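Local atomic coordinates of Galactose/lactose metabolism regulatory protein GAL80 (Saccharomyces cerevisiae, PDB entry 3BTV), a protein that represses the galactose and lactose metabolic genes of yeast by binding the activator GAL4 and blocking its action when no inducing sugar is present. Residues Gln148-Lys157 with Gln395-Leu405; Asp208-Asp219 with Leu411-Tyr419. The protein carries 1 engineered substitution. All coordinates share one frame; numbering follows the deposited sequence.

Interaction 1. Residues Gln148-Lys157 with Gln395-Leu405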
loop_
_atom_site.group_PDB
_atom_site.type_symbol
_atom_site.label_atom_id
_atom_site.label_comp_id
_atom_site.label_asym_id
_atom_site.label_seq_id
_atom_site.Cartn_x
_atom_site.Cartn_y
_atom_site.Cartn_z
ATOM N N GLN B 148 -26.696 27.971 -5.640
ATOM C CA GLN B 148 -25.707 27.320 -4.797
ATOM C C GLN B 148 -25.872 25.821 -4.958
ATOM O O GLN B 148 -26.996 25.308 -4.936
ATOM C CB GLN B 148 -25.886 27.703 -3.332
ATOM C CG GLN B 148 -24.996 26.910 -2.395
ATOM C CD GLN B 148 -23.536 27.282 -2.531
ATOM O OE1 GLN B 148 -22.704 26.470 -2.945
ATOM N NE2 GLN B 148 -23.215 28.520 -2.183
ATOM N N THR B 149 -24.755 25.119 -5.123
ATOM C CA THR B 149 -24.805 23.684 -5.350
ATOM C C THR B 149 -24.280 22.890 -4.158
ATOM O O THR B 149 -23.425 23.357 -3.403
ATOM C CB THR B 149 -24.019 23.274 -6.614
ATOM O OG1 THR B 149 -22.613 23.377 -6.363
ATOM C CG2 THR B 149 -24.393 24.158 -7.805
ATOM N N ILE B 150 -24.812 21.684 -3.997
ATOM C CA ILE B 150 -24.340 20.755 -2.979
ATOM C C ILE B 150 -24.083 19.399 -3.632
ATOM O O ILE B 150 -24.874 18.949 -4.461
ATOM C CB ILE B 150 -25.376 20.588 -1.844
ATOM C CG1 ILE B 150 -25.828 21.948 -1.307
ATOM C CG2 ILE B 150 -24.821 19.727 -0.705
ATOM C CD1 ILE B 150 -27.294 22.316 -1.624
ATOM N N ILE B 151 -22.972 18.759 -3.280
ATOM C CA ILE B 151 -22.733 17.380 -3.692
ATOM C C ILE B 151 -22.802 16.496 -2.449
ATOM O O ILE B 151 -22.319 16.881 -1.387
ATOM C CB ILE B 151 -21.353 17.194 -4.390
ATOM C CG1 ILE B 151 -21.222 15.787 -4.989
ATOM C CG2 ILE B 151 -20.202 17.449 -3.426
ATOM C CD1 ILE B 151 -22.052 15.592 -6.282
ATOM N N SER B 152 -23.394 15.314 -2.582
ATOM C CA SER B 152 -23.495 14.386 -1.464
ATOM C C SER B 152 -22.181 13.647 -1.166
ATOM O O SER B 152 -22.088 12.429 -1.335
ATOM C CB SER B 152 -24.609 13.373 -1.706
ATOM O OG SER B 152 -24.912 12.681 -0.508
ATOM N N LEU B 153 -21.166 14.385 -0.732
ATOM C CA LEU B 153 -19.951 13.767 -0.194
ATOM C C LEU B 153 -20.108 13.744 1.336
ATOM O O LEU B 153 -19.328 14.351 2.070
ATOM C CB LEU B 153 -18.703 14.543 -0.622
ATOM C CG LEU B 153 -18.328 14.425 -2.116
ATOM C CD1 LEU B 153 -17.174 15.353 -2.492
ATOM C CD2 LEU B 153 -17.964 12.992 -2.489
ATOM N N GLN B 154 -21.141 13.042 1.793
ATOM C CA GLN B 154 -21.586 13.116 3.181
ATOM C C GLN B 154 -20.572 12.556 4.165
ATOM O O GLN B 154 -20.765 12.649 5.382
ATOM C CB GLN B 154 -22.933 12.412 3.356
ATOM C CG GLN B 154 -22.824 10.908 3.469
ATOM C CD GLN B 154 -22.505 10.248 2.151
ATOM O OE1 GLN B 154 -22.970 10.684 1.101
ATOM N NE2 GLN B 154 -21.707 9.188 2.199
ATOM N N GLY B 155 -19.492 11.978 3.638
ATOM C CA GLY B 155 -18.406 11.486 4.467
ATOM C C GLY B 155 -17.733 12.641 5.192
ATOM O O GLY B 155 -17.212 12.497 6.306
ATOM N N ARG B 156 -17.736 13.801 4.551
ATOM C CA ARG B 156 -17.165 14.995 5.153
ATOM C C ARG B 156 -17.938 15.410 6.411
ATOM O O ARG B 156 -17.477 16.264 7.168
ATOM C CB ARG B 156 -17.160 16.150 4.146
ATOM C CG ARG B 156 -16.280 15.924 2.925
ATOM C CD ARG B 156 -16.286 17.145 1.994
ATOM N NE ARG B 156 -15.137 17.106 1.093
ATOM C CZ ARG B 156 -14.489 18.179 0.653
ATOM N NH1 ARG B 156 -14.871 19.387 1.037
ATOM N NH2 ARG B 156 -13.442 18.043 -0.151
ATOM N N LYS B 157 -19.116 14.816 6.616
ATOM C CA LYS B 157 -19.990 15.154 7.748
ATOM C C LYS B 157 -20.019 14.063 8.811
ATOM O O LYS B 157 -20.751 14.163 9.789
ATOM C CB LYS B 157 -21.432 15.399 7.275
ATOM C CG LYS B 157 -21.639 16.701 6.530
ATOM C CD LYS B 157 -21.167 17.914 7.330
ATOM C CE LYS B 157 -21.065 19.133 6.419
ATOM N NZ LYS B 157 -20.336 20.288 7.015
ATOM N N GLN B 395 -16.431 24.115 -0.536
ATOM C CA GLN B 395 -16.109 23.973 0.867
ATOM C C GLN B 395 -14.594 23.939 1.015
ATOM O O GLN B 395 -14.043 24.506 1.951
ATOM C CB GLN B 395 -16.727 22.707 1.456
ATOM C CG GLN B 395 -16.449 22.564 2.943
ATOM C CD GLN B 395 -16.950 21.264 3.498
ATOM O OE1 GLN B 395 -16.886 20.235 2.832
ATOM N NE2 GLN B 395 -17.435 21.293 4.739
ATOM N N GLY B 396 -13.927 23.295 0.064
ATOM C CA GLY B 396 -12.497 23.105 0.155
ATOM C C GLY B 396 -12.166 22.296 1.391
ATOM O O GLY B 396 -12.756 21.248 1.631
ATOM N N PHE B 397 -11.223 22.791 2.181
ATOM C CA PHE B 397 -10.840 22.135 3.413
ATOM C C PHE B 397 -11.499 22.763 4.641
ATOM O O PHE B 397 -11.127 22.462 5.771
ATOM C CB PHE B 397 -9.331 22.169 3.573
ATOM C CG PHE B 397 -8.597 21.595 2.407
ATOM C CD1 PHE B 397 -9.041 20.430 1.803
ATOM C CD2 PHE B 397 -7.462 22.214 1.915
ATOM C CE1 PHE B 397 -8.368 19.894 0.727
ATOM C CE2 PHE B 397 -6.776 21.680 0.838
ATOM C CZ PHE B 397 -7.229 20.523 0.245
ATOM N N ASP B 398 -12.468 23.642 4.416
ATOM C CA ASP B 398 -13.155 24.303 5.521
ATOM C C ASP B 398 -14.007 23.341 6.329
ATOM O O ASP B 398 -14.667 22.473 5.762
ATOM C CB ASP B 398 -14.071 25.404 5.000
ATOM C CG ASP B 398 -13.316 26.642 4.580
ATOM O OD1 ASP B 398 -12.159 26.811 5.024
ATOM O OD2 ASP B 398 -13.885 27.444 3.803
ATOM N N PHE B 399 -14.013 23.518 7.648
ATOM C CA PHE B 399 -14.937 22.789 8.516
ATOM C C PHE B 399 -16.362 23.220 8.179
ATOM O O PHE B 399 -17.298 22.421 8.230
ATOM C CB PHE B 399 -14.663 23.092 9.999
ATOM C CG PHE B 399 -13.494 22.346 10.579
ATOM C CD1 PHE B 399 -12.276 22.982 10.776
ATOM C CD2 PHE B 399 -13.619 21.021 10.958
ATOM C CE1 PHE B 399 -11.198 22.308 11.315
ATOM C CE2 PHE B 399 -12.540 20.334 11.498
ATOM C CZ PHE B 399 -11.332 20.978 11.676
ATOM N N GLU B 400 -16.489 24.496 7.814
ATOM C CA GLU B 400 -17.764 25.167 7.560
ATOM C C GLU B 400 -18.421 24.778 6.257
ATOM O O GLU B 400 -17.759 24.371 5.303
ATOM C CB GLU B 400 -17.550 26.683 7.511
ATOM C CG GLU B 400 -17.509 27.345 8.860
ATOM C CD GLU B 400 -16.823 26.480 9.889
ATOM O OE1 GLU B 400 -17.471 26.157 10.907
ATOM O OE2 GLU B 400 -15.650 26.104 9.667
ATOM N N GLY B 401 -19.733 24.961 6.216
ATOM C CA GLY B 401 -20.486 24.809 4.993
ATOM C C GLY B 401 -20.690 23.355 4.651
ATOM O O GLY B 401 -20.986 22.529 5.509
ATOM N N PHE B 402 -20.501 23.046 3.382
ATOM C CA PHE B 402 -20.792 21.730 2.853
ATOM C C PHE B 402 -20.184 21.708 1.463
ATOM O O PHE B 402 -20.015 22.767 0.848
ATOM C CB PHE B 402 -22.303 21.542 2.759
ATOM C CG PHE B 402 -23.015 22.714 2.144
ATOM C CD1 PHE B 402 -23.645 23.654 2.944
ATOM C CD2 PHE B 402 -23.037 22.891 0.766
ATOM C CE1 PHE B 402 -24.295 24.737 2.377
ATOM C CE2 PHE B 402 -23.687 23.969 0.198
ATOM C CZ PHE B 402 -24.318 24.890 1.005
ATOM N N PRO B 403 -19.860 20.508 0.960
ATOM C CA PRO B 403 -19.195 20.387 -0.337
ATOM C C PRO B 403 -20.169 20.709 -1.456
ATOM O O PRO B 403 -21.362 20.420 -1.354
ATOM C CB PRO B 403 -18.809 18.901 -0.412
ATOM C CG PRO B 403 -19.462 18.236 0.749
ATOM C CD PRO B 403 -20.311 19.205 1.476
ATOM N N THR B 404 -19.644 21.291 -2.525
ATOM C CA THR B 404 -20.454 21.753 -3.631
ATOM C C THR B 404 -20.082 20.988 -4.888
ATOM O O THR B 404 -19.205 20.129 -4.872
ATOM C CB THR B 404 -20.172 23.234 -3.905
ATOM O OG1 THR B 404 -18.861 23.362 -4.474
ATOM C CG2 THR B 404 -20.226 24.022 -2.615
ATOM N N LEU B 405 -20.736 21.328 -5.992
ATOM C CA LEU B 405 -20.402 20.728 -7.277
ATOM C C LEU B 405 -18.952 21.012 -7.704
ATOM O O LEU B 405 -18.378 20.267 -8.500
ATOM C CB LEU B 405 -21.394 21.185 -8.350
ATOM C CG LEU B 405 -22.534 20.208 -8.670
ATOM C CD1 LEU B 405 -23.030 19.454 -7.433
ATOM C CD2 LEU B 405 -23.677 20.933 -9.363
HETATM O O HOH W 1 -17.573 19.329 6.944
#

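Interaction 2. Residues Asp208-Asp219 with Leu411-Tyr419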
loop_
_atom_site.group_PDB
_atom_site.type_symbol
_atom_site.label_atom_id
_atom_site.label_comp_id
_atom_site.label_asym_id
_atom_site.label_seq_id
_atom_site.Cartn_x
_atom_site.Cartn_y
_atom_site.Cartn_z
ATOM N N ASP B 208 -18.638 2.543 -9.796
ATOM C CA ASP B 208 -17.572 1.556 -9.854
ATOM C C ASP B 208 -16.608 1.746 -8.695
ATOM O O ASP B 208 -16.698 2.719 -7.942
ATOM C CB ASP B 208 -16.814 1.649 -11.185
ATOM C CG ASP B 208 -16.027 2.937 -11.321
ATOM O OD1 ASP B 208 -14.922 3.031 -10.749
ATOM O OD2 ASP B 208 -16.514 3.854 -12.007
ATOM N N LEU B 209 -15.680 0.803 -8.576
ATOM C CA LEU B 209 -14.747 0.757 -7.453
ATOM C C LEU B 209 -13.947 2.046 -7.327
ATOM O O LEU B 209 -13.689 2.531 -6.228
ATOM C CB LEU B 209 -13.778 -0.417 -7.625
ATOM C CG LEU B 209 -12.736 -0.561 -6.509
ATOM C CD1 LEU B 209 -13.458 -0.802 -5.179
ATOM C CD2 LEU B 209 -11.747 -1.678 -6.792
ATOM N N VAL B 210 -13.530 2.594 -8.459
ATOM C CA VAL B 210 -12.684 3.772 -8.428
ATOM C C VAL B 210 -13.499 5.034 -8.178
ATOM O O VAL B 210 -13.254 5.790 -7.222
ATOM C CB VAL B 210 -11.893 3.912 -9.723
ATOM C CG1 VAL B 210 -10.957 5.104 -9.628
ATOM C CG2 VAL B 210 -11.105 2.639 -9.977
ATOM N N THR B 211 -14.485 5.242 -9.036
ATOM C CA THR B 211 -15.291 6.443 -9.002
ATOM C C THR B 211 -16.010 6.585 -7.677
ATOM O O THR B 211 -16.096 7.674 -7.109
ATOM C CB THR B 211 -16.348 6.415 -10.124
ATOM O OG1 THR B 211 -15.686 6.278 -11.392
ATOM C CG2 THR B 211 -17.173 7.688 -10.104
ATOM N N THR B 212 -16.528 5.474 -7.179
ATOM C CA THR B 212 -17.438 5.538 -6.051
ATOM C C THR B 212 -16.734 5.297 -4.725
ATOM O O THR B 212 -16.644 6.196 -3.890
ATOM C CB THR B 212 -18.599 4.546 -6.230
ATOM O OG1 THR B 212 -19.115 4.665 -7.563
ATOM C CG2 THR B 212 -19.721 4.825 -5.212
ATOM N N THR B 213 -16.225 4.086 -4.542
ATOM C CA THR B 213 -15.651 3.680 -3.269
ATOM C C THR B 213 -14.356 4.423 -2.980
ATOM O O THR B 213 -14.209 5.047 -1.946
ATOM C CB THR B 213 -15.371 2.175 -3.236
ATOM O OG1 THR B 213 -16.542 1.474 -3.656
ATOM C CG2 THR B 213 -14.995 1.734 -1.818
ATOM N N PHE B 214 -13.423 4.356 -3.918
ATOM C CA PHE B 214 -12.211 5.137 -3.813
ATOM C C PHE B 214 -12.514 6.637 -3.793
ATOM O O PHE B 214 -11.889 7.389 -3.046
ATOM C CB PHE B 214 -11.263 4.781 -4.951
ATOM C CG PHE B 214 -10.026 5.628 -4.992
ATOM C CD1 PHE B 214 -8.990 5.406 -4.106
ATOM C CD2 PHE B 214 -9.909 6.649 -5.908
ATOM C CE1 PHE B 214 -7.864 6.183 -4.145
ATOM C CE2 PHE B 214 -8.776 7.433 -5.952
ATOM C CZ PHE B 214 -7.758 7.200 -5.076
ATOM N N GLY B 215 -13.475 7.076 -4.602
ATOM C CA GLY B 215 -13.850 8.481 -4.619
ATOM C C GLY B 215 -14.257 9.033 -3.248
ATOM O O GLY B 215 -13.734 10.048 -2.791
ATOM N N HIS B 216 -15.215 8.386 -2.591
ATOM C CA HIS B 216 -15.642 8.848 -1.273
ATOM C C HIS B 216 -14.446 8.853 -0.310
ATOM O O HIS B 216 -14.207 9.822 0.398
ATOM C CB HIS B 216 -16.753 7.957 -0.706
ATOM C CG HIS B 216 -18.126 8.286 -1.209
ATOM N ND1 HIS B 216 -18.834 9.390 -0.782
ATOM C CD2 HIS B 216 -18.940 7.626 -2.071
ATOM C CE1 HIS B 216 -20.020 9.408 -1.369
ATOM N NE2 HIS B 216 -20.111 8.348 -2.156
ATOM N N THR B 217 -13.672 7.776 -0.336
ATOM C CA THR B 217 -12.566 7.605 0.605
ATOM C C THR B 217 -11.410 8.579 0.399
ATOM O O THR B 217 -10.905 9.172 1.348
ATOM C CB THR B 217 -12.030 6.168 0.561
ATOM O OG1 THR B 217 -13.110 5.260 0.805
ATOM C CG2 THR B 217 -10.969 5.969 1.641
ATOM N N ILE B 218 -10.982 8.750 -0.839
ATOM C CA ILE B 218 -9.842 9.598 -1.101
ATOM C C ILE B 218 -10.246 11.051 -0.864
ATOM O O ILE B 218 -9.429 11.898 -0.491
ATOM C CB ILE B 218 -9.303 9.389 -2.530
ATOM C CG1 ILE B 218 -7.815 9.741 -2.582
ATOM C CG2 ILE B 218 -10.128 10.202 -3.523
ATOM C CD1 ILE B 218 -6.900 8.754 -1.878
ATOM N N ASP B 219 -11.524 11.336 -1.047
ATOM C CA ASP B 219 -11.981 12.688 -0.771
ATOM C C ASP B 219 -11.932 13.004 0.718
ATOM O O ASP B 219 -11.522 14.097 1.089
ATOM C CB ASP B 219 -13.400 12.956 -1.278
ATOM C CG ASP B 219 -13.881 14.344 -0.886
ATOM O OD1 ASP B 219 -13.331 15.338 -1.410
ATOM O OD2 ASP B 219 -14.775 14.449 -0.021
ATOM N N LEU B 411 -12.888 16.305 -7.572
ATOM C CA LEU B 411 -12.805 14.869 -7.342
ATOM C C LEU B 411 -12.867 14.114 -8.676
ATOM O O LEU B 411 -12.100 13.170 -8.917
ATOM C CB LEU B 411 -13.940 14.418 -6.418
ATOM C CG LEU B 411 -13.906 12.963 -5.943
ATOM C CD1 LEU B 411 -12.533 12.595 -5.415
ATOM C CD2 LEU B 411 -14.979 12.736 -4.867
ATOM N N HIS B 412 -13.777 14.539 -9.553
ATOM C CA HIS B 412 -13.844 13.939 -10.879
ATOM C C HIS B 412 -12.515 14.059 -11.629
ATOM O O HIS B 412 -12.112 13.131 -12.324
ATOM C CB HIS B 412 -14.967 14.547 -11.716
ATOM C CG HIS B 412 -16.252 13.788 -11.634
ATOM N ND1 HIS B 412 -16.391 12.508 -12.126
ATOM C CD2 HIS B 412 -17.457 14.127 -11.118
ATOM C CE1 HIS B 412 -17.625 12.088 -11.907
ATOM N NE2 HIS B 412 -18.291 13.050 -11.295
ATOM N N ARG B 413 -11.850 15.204 -11.501
ATOM C CA ARG B 413 -10.556 15.388 -12.161
ATOM C C ARG B 413 -9.557 14.397 -11.625
ATOM O O ARG B 413 -8.720 13.878 -12.368
ATOM C CB ARG B 413 -10.036 16.809 -11.964
ATOM C CG ARG B 413 -10.835 17.857 -12.744
ATOM C CD ARG B 413 -10.364 19.279 -12.460
ATOM N NE ARG B 413 -11.078 20.247 -13.291
ATOM C CZ ARG B 413 -10.910 21.568 -13.237
ATOM N NH1 ARG B 413 -10.045 22.108 -12.383
ATOM N NH2 ARG B 413 -11.611 22.352 -14.049
ATOM N N LEU B 414 -9.646 14.125 -10.324
ATOM C CA LEU B 414 -8.753 13.155 -9.716
ATOM C C LEU B 414 -9.064 11.740 -10.204
ATOM O O LEU B 414 -8.157 10.968 -10.511
ATOM C CB LEU B 414 -8.828 13.224 -8.178
ATOM C CG LEU B 414 -7.881 12.280 -7.435
ATOM C CD1 LEU B 414 -6.431 12.561 -7.802
ATOM C CD2 LEU B 414 -8.091 12.370 -5.888
ATOM N N ILE B 415 -10.344 11.398 -10.260
ATOM C CA ILE B 415 -10.741 10.085 -10.742
ATOM C C ILE B 415 -10.333 9.927 -12.207
ATOM O O ILE B 415 -9.801 8.890 -12.616
ATOM C CB ILE B 415 -12.254 9.884 -10.646
ATOM C CG1 ILE B 415 -12.707 9.857 -9.173
ATOM C CG2 ILE B 415 -12.636 8.595 -11.336
ATOM C CD1 ILE B 415 -11.958 8.854 -8.324
ATOM N N GLU B 416 -10.582 10.961 -12.999
ATOM C CA GLU B 416 -10.164 10.925 -14.401
ATOM C C GLU B 416 -8.678 10.615 -14.471
ATOM O O GLU B 416 -8.253 9.763 -15.248
ATOM C CB GLU B 416 -10.483 12.242 -15.102
ATOM C CG GLU B 416 -10.032 12.299 -16.567
ATOM C CD GLU B 416 -10.380 11.042 -17.350
ATOM O OE1 GLU B 416 -11.395 10.388 -17.029
ATOM O OE2 GLU B 416 -9.632 10.708 -18.296
ATOM N N SER B 417 -7.897 11.276 -13.620
ATOM C CA SER B 417 -6.447 11.086 -13.593
ATOM C C SER B 417 -6.011 9.701 -13.144
ATOM O O SER B 417 -5.018 9.172 -13.643
ATOM C CB SER B 417 -5.789 12.141 -12.716
ATOM O OG SER B 417 -6.159 13.427 -13.172
ATOM N N VAL B 418 -6.726 9.108 -12.191
ATOM C CA VAL B 418 -6.427 7.728 -11.827
ATOM C C VAL B 418 -6.482 6.825 -13.083
ATOM O O VAL B 418 -5.546 6.067 -13.368
ATOM C CB VAL B 418 -7.372 7.198 -10.733
ATOM C CG1 VAL B 418 -7.312 5.696 -10.680
ATOM C CG2 VAL B 418 -6.989 7.792 -9.350
ATOM N N TYR B 419 -7.572 6.923 -13.839
ATOM C CA TYR B 419 -7.709 6.143 -15.069
ATOM C C TYR B 419 -6.658 6.486 -16.139
ATOM O O TYR B 419 -6.196 5.596 -16.847
ATOM C CB TYR B 419 -9.127 6.266 -15.641
ATOM C CG TYR B 419 -10.125 5.376 -14.941
ATOM C CD1 TYR B 419 -11.112 5.913 -14.136
ATOM C CD2 TYR B 419 -10.067 3.996 -15.077
ATOM C CE1 TYR B 419 -12.020 5.108 -13.488
ATOM C CE2 TYR B 419 -10.971 3.181 -14.436
ATOM C CZ TYR B 419 -11.951 3.749 -13.641
ATOM O OH TYR B 419 -12.864 2.949 -12.995
#

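Interaction 1. Residues Gln148-Lys157 with Gln395-Leu405
Ile151 N donates to Pro403 O (3.0 Å, N-H...O 164°), which joins the edge strand 148-152 of the parallel Rossmann sheet to the loop leading into helix 405-424. The donor stands above the carbonyl plane of Pro403. Two residues on, Leu405 N in the first turn of that helix gives a second bond, to Thr149 OG1 (2.8 Å); with chi1 at 73° this hydroxyl lies between its own N and carbonyl carbon, facing the helix start. Apolar groups fill in around these bonds: Ile151 CG2 packs on Pro403 CB, and Ile150 CG1 presses on Phe402 CE2 at 3.3 Å, while Thr149 O lies at the ring edge.

Beyond Leu153, whose CB touches Pro403 CG, two basic side chains grip the loop. Arg156 is extended from CG to NE, and its NH1 donates to Gln395 OE1 (2.8 Å, 162°) with the acceptor nearly in the guanidinium plane; the same NH1 makes a weak bond to Gly396 O, and NE pairs with Asp219. A leucine here would probably leave Gln395 OE1 without this donor and the buried Asp219 carboxylate without its cationic mate. Lys157 NZ donates to Gly401 O (2.8 Å).

Farther out, the loop is held in shape by Gln395 NE2 donating to Glu400 O, by Asp407 accepting from Gln395 N, Gly396 N and Thr404 N, and by Thr404, the N-cap residue, whose OG1 bonds to Met406 N and Val393 O. A water ties the two segments together, accepting from Lys157 NZ (2.9 Å) and Gln395 NE2 (3.0 Å) and donating to Arg156 O.

Interaction 2. Residues Asp208-Asp219 with Leu411-Tyr419
Val210 and Ile415 meet where helix segments 209-219 and 411-419 pass 9.9 Å apart at closest approach, their N-to-C directions 124° apart. Ile415 is a knob in the hole formed by Val210, Thr211, Phe214 and Gly215: its CD1 reaches Val210 O (3.5 Å) and the edge of the Phe214 ring, and CG2 meets Thr211 OG1. At Gly215 a CB would clash with Thr211 O, in a helix that opens with a pi-type turn.

On one flank Val418 CG1 touches Val210 CG1 (3.8 Å) and its CG2 approaches Phe214 CE2. On the other, Leu411 CD2 rests against Gly215 O (3.6 Å), and Ile218 CG2 packs on Leu411 CD1 and Leu414 CD2.

Tyr419, with CG anti to its carbonyl carbon (chi1 -80°), sends OH to Asp208 OD1 in a weak hydrogen bond (3.0 Å), and Val210 CG2 lies against that hydroxyl. Asp208 is the N-cap of its helix: its OD1 accepts from Thr211 N (2.8 Å, 168°) and its OD2 from Thr211 OG1. Phe214, Ile218 and Val418 also touch strand 264-271, so the contact is a helix pair with one knob-in-hole at Ile415, packed against the large mixed sheet of the C-terminal domain.

The centres of interactions 1 and 2 lie 16 Å apart, and a salt bridge joins them directly, Arg156 NE to Asp219 OD2 (2.9 Å); Leu153 CD2 also packs on Leu411 CD2 (3.8 Å). Their segments alternate along the chain, 148-157, 208-219, 395-405 and 411-419, so both connections close over long intervening sequence. Helix 405-424 serves both: its first residue, Leu405, meets the last strand of the six-stranded Rossmann sheet, and its later turns lie against helix 209-225 beside the nine-stranded mixed sheet. The C-terminal part of the chain thus returns to the boundary between the nucleotide-binding-type domain and the C-terminal domain, tying the two together.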